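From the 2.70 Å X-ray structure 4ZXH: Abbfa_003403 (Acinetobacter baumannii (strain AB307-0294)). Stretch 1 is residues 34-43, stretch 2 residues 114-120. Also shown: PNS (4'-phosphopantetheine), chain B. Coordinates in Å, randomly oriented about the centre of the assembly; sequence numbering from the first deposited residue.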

# COMPACT_ATOMS: atom_id res chain seq x y z
N PRO A 34 -1.49 -5.40 -18.26
CA PRO A 34 -1.51 -5.41 -19.72
C PRO A 34 -1.46 -4.04 -20.39
O PRO A 34 -1.00 -3.99 -21.52
CB PRO A 34 -2.83 -6.12 -20.04
CG PRO A 34 -3.01 -7.04 -18.89
CD PRO A 34 -2.57 -6.24 -17.70
N THR A 35 -1.87 -2.97 -19.71
CA THR A 35 -1.77 -1.62 -20.30
C THR A 35 -0.37 -1.01 -20.16
O THR A 35 -0.15 0.14 -20.51
CB THR A 35 -2.77 -0.63 -19.67
OG1 THR A 35 -2.22 -0.12 -18.45
CG2 THR A 35 -4.10 -1.29 -19.42
N CYS A 36 0.57 -1.78 -19.63
CA CYS A 36 1.92 -1.30 -19.45
C CYS A 36 2.58 -0.97 -20.79
O CYS A 36 2.49 -1.74 -21.73
CB CYS A 36 2.74 -2.34 -18.69
SG CYS A 36 4.44 -1.88 -18.28
N SER A 37 3.24 0.17 -20.85
CA SER A 37 4.04 0.54 -22.01
C SER A 37 5.47 0.84 -21.61
O SER A 37 6.31 1.24 -22.43
CB SER A 37 3.45 1.74 -22.69
OG SER A 37 3.77 2.89 -21.95
N ALA A 38 5.77 0.64 -20.34
CA ALA A 38 7.06 1.06 -19.83
C ALA A 38 8.23 0.33 -20.50
O ALA A 38 9.37 0.75 -20.35
CB ALA A 38 7.11 0.87 -18.31
N TYR A 39 7.95 -0.76 -21.22
CA TYR A 39 9.02 -1.51 -21.89
C TYR A 39 8.92 -1.48 -23.43
O TYR A 39 9.47 -2.33 -24.12
CB TYR A 39 9.02 -2.96 -21.39
CG TYR A 39 9.44 -3.05 -19.95
CD1 TYR A 39 10.79 -2.99 -19.60
CD2 TYR A 39 8.50 -3.14 -18.93
CE1 TYR A 39 11.18 -3.04 -18.27
CE2 TYR A 39 8.88 -3.19 -17.60
CZ TYR A 39 10.23 -3.13 -17.27
OH TYR A 39 10.63 -3.19 -15.95
N ASN A 40 8.22 -0.47 -23.95
CA ASN A 40 8.18 -0.17 -25.38
C ASN A 40 9.40 0.63 -25.82
O ASN A 40 9.34 1.86 -25.79
CB ASN A 40 6.94 0.64 -25.72
CG ASN A 40 5.66 -0.15 -25.61
OD1 ASN A 40 5.61 -1.19 -24.95
ND2 ASN A 40 4.62 0.34 -26.25
N MET A 41 10.48 -0.03 -26.22
CA MET A 41 11.63 0.70 -26.75
C MET A 41 11.25 1.41 -28.07
O MET A 41 10.54 0.86 -28.94
CB MET A 41 12.81 -0.22 -27.00
CG MET A 41 12.99 -1.32 -25.98
SD MET A 41 14.50 -2.23 -26.22
CE MET A 41 15.67 -0.92 -25.95
N VAL A 42 11.71 2.65 -28.20
CA VAL A 42 11.36 3.47 -29.34
C VAL A 42 12.56 4.23 -29.85
O VAL A 42 13.15 5.02 -29.10
CB VAL A 42 10.25 4.52 -29.01
CG1 VAL A 42 9.98 5.40 -30.23
CG2 VAL A 42 9.00 3.85 -28.52
N VAL A 43 12.90 4.01 -31.11
CA VAL A 43 13.83 4.87 -31.81
C VAL A 43 13.06 5.54 -32.95
O VAL A 43 12.32 4.86 -33.68
CB VAL A 43 15.07 4.08 -32.32
CG1 VAL A 43 14.65 2.87 -33.13
CG2 VAL A 43 15.94 4.95 -33.17
O23 PNS B . 7.55 -11.49 -8.06
P24 PNS B . 8.13 -12.56 -8.96
O25 PNS B . 8.74 -13.78 -8.32
O27 PNS B . 9.29 -11.81 -9.80
C28 PNS B . 8.99 -10.64 -10.55
C29 PNS B . 10.24 -10.19 -11.28
C30 PNS B . 10.66 -11.39 -12.15
C31 PNS B . 11.33 -9.85 -10.27
C32 PNS B . 9.93 -8.94 -12.12
O33 PNS B . 9.19 -8.05 -11.28
C34 PNS B . 11.21 -8.30 -12.63
O35 PNS B . 11.98 -8.90 -13.39
N36 PNS B . 11.49 -7.07 -12.26
C37 PNS B . 12.69 -6.37 -12.69
C38 PNS B . 12.25 -5.11 -13.44
C39 PNS B . 13.24 -4.81 -14.53
O40 PNS B . 13.77 -5.70 -15.17
N41 PNS B . 13.45 -3.51 -14.71
C42 PNS B . 14.33 -2.88 -15.66
C43 PNS B . 14.38 -1.46 -15.13
S44 PNS B . 15.88 -1.30 -14.15
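Stretch 2, residues 114-120: DTKQPFD

A carboxamide side chain is well suited to tying a strand to a neighbouring loop, because its NH2 group carries two hydrogens that can be given to two different backbone carbonyls. The contact between residues 34-43 and 114-120 of this Acinetobacter baumannii protein is a worked example. Although at least 73 residues separate any touching pair in sequence, the two segments bury 377 Å² between them, and every hydrogen bond that crosses the contact starts from a single atom, ND2 of N40.

The first segment runs as a loop through a type I β turn, S37 to N40, and enters a strand at N40. The turn is closed by N40 N donating to S37 O at 3.0 Å, while A38 N makes a weak bond to C36 SG at 3.5 Å. The second segment begins in the last part of a helix, D114 and T115, and then opens into an irregular chain. Q117 N still donates to D114 O at 3.3 Å, but from Q117 onward the backbone is extended, with psi angles between 107° and 158°. From T115 to P118 the chain runs past its partner in the reverse order: T115 lies by V42, K116 by S37, and P118 by the loop of residues 34 to 36; F119, the exception, lies back at N40. The CA atoms of S37 and K116 come within 5.2 Å, whereas those of V42 and T115 are 7.3 Å apart.

The CA-to-CB bond of N40, whose chi1 is m, points toward the other segment. N40 ND2 donates to T115 O at 2.8 Å, with a nearly straight angle of 167°, and to Q117 O at 3.0 Å, with a more bent angle of 139°. The carbonyls of T115 and Q117, one in the helix and one beyond it, are thereby both satisfied by one buried residue's amide. The other end of the amide has a different neighbour: N40 OD1 lies 3.7 Å from F119 CD2, at the edge of the ring and near its plane, a contact with a carbon rather than a hydrogen bond.

Packing completes the interface. V42 CG2 meets T115 CB at 3.7 Å, while T115 OG1 is hydrogen-bonded to a residue just outside one of the two segments. S37 CB approaches K116 O at 3.2 Å, and S37 OG lies equally close, 3.2 Å, to K116 CG; the lysine's end leads away, and its NZ is bonded elsewhere in the structure. P118 CB lies 3.3 Å from P34 O and 3.7 Å from C36 O, resting against residues 34 to 36 with no hydrogen bond.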

# COMPACT_ATOMS: atom_id res chain seq x y z
N ASP A 114 1.00 7.31 -29.51
CA ASP A 114 0.90 6.16 -30.41
C ASP A 114 1.85 5.01 -30.06
O ASP A 114 1.44 3.85 -30.05
CB ASP A 114 1.16 6.59 -31.85
CG ASP A 114 -0.06 7.20 -32.50
OD1 ASP A 114 -1.06 7.42 -31.78
OD2 ASP A 114 -0.02 7.44 -33.74
N THR A 115 3.10 5.34 -29.77
CA THR A 115 4.11 4.32 -29.47
C THR A 115 3.92 3.67 -28.09
O THR A 115 4.49 2.63 -27.83
CB THR A 115 5.55 4.90 -29.54
OG1 THR A 115 5.74 5.89 -28.52
CG2 THR A 115 5.84 5.51 -30.92
N LYS A 116 3.12 4.28 -27.22
CA LYS A 116 2.80 3.68 -25.92
C LYS A 116 1.63 2.69 -25.95
O LYS A 116 1.24 2.16 -24.90
CB LYS A 116 2.49 4.77 -24.88
CG LYS A 116 3.72 5.22 -24.15
CD LYS A 116 3.58 6.58 -23.50
CE LYS A 116 5.00 7.10 -23.22
NZ LYS A 116 5.02 8.44 -22.55
N GLN A 117 1.06 2.44 -27.12
CA GLN A 117 -0.00 1.45 -27.20
C GLN A 117 0.66 0.14 -26.84
O GLN A 117 1.80 -0.12 -27.21
CB GLN A 117 -0.65 1.42 -28.59
CG GLN A 117 -1.55 2.63 -28.85
CD GLN A 117 -1.64 3.08 -30.33
OE1 GLN A 117 -0.94 2.57 -31.21
NE2 GLN A 117 -2.50 4.05 -30.58
N PRO A 118 -0.02 -0.66 -26.02
CA PRO A 118 0.63 -1.80 -25.38
C PRO A 118 0.71 -2.98 -26.31
O PRO A 118 -0.09 -3.03 -27.23
CB PRO A 118 -0.29 -2.10 -24.18
CG PRO A 118 -1.62 -1.67 -24.63
CD PRO A 118 -1.39 -0.46 -25.53
N PHE A 119 1.63 -3.91 -26.07
CA PHE A 119 1.71 -5.14 -26.85
C PHE A 119 1.05 -6.30 -26.10
O PHE A 119 1.06 -6.34 -24.88
CB PHE A 119 3.17 -5.51 -27.14
CG PHE A 119 3.87 -4.60 -28.11
CD1 PHE A 119 3.95 -4.93 -29.46
CD2 PHE A 119 4.49 -3.44 -27.67
CE1 PHE A 119 4.60 -4.10 -30.35
CE2 PHE A 119 5.14 -2.61 -28.55
CZ PHE A 119 5.20 -2.94 -29.90
N ASP A 120 0.49 -7.24 -26.85
CA ASP A 120 0.15 -8.56 -26.34
C ASP A 120 1.26 -9.51 -26.76
O ASP A 120 1.39 -9.85 -27.94
CB ASP A 120 -1.20 -9.01 -26.89
CG ASP A 120 -1.67 -10.35 -26.32
OD1 ASP A 120 -0.86 -11.12 -25.74
OD2 ASP A 120 -2.89 -10.62 -26.44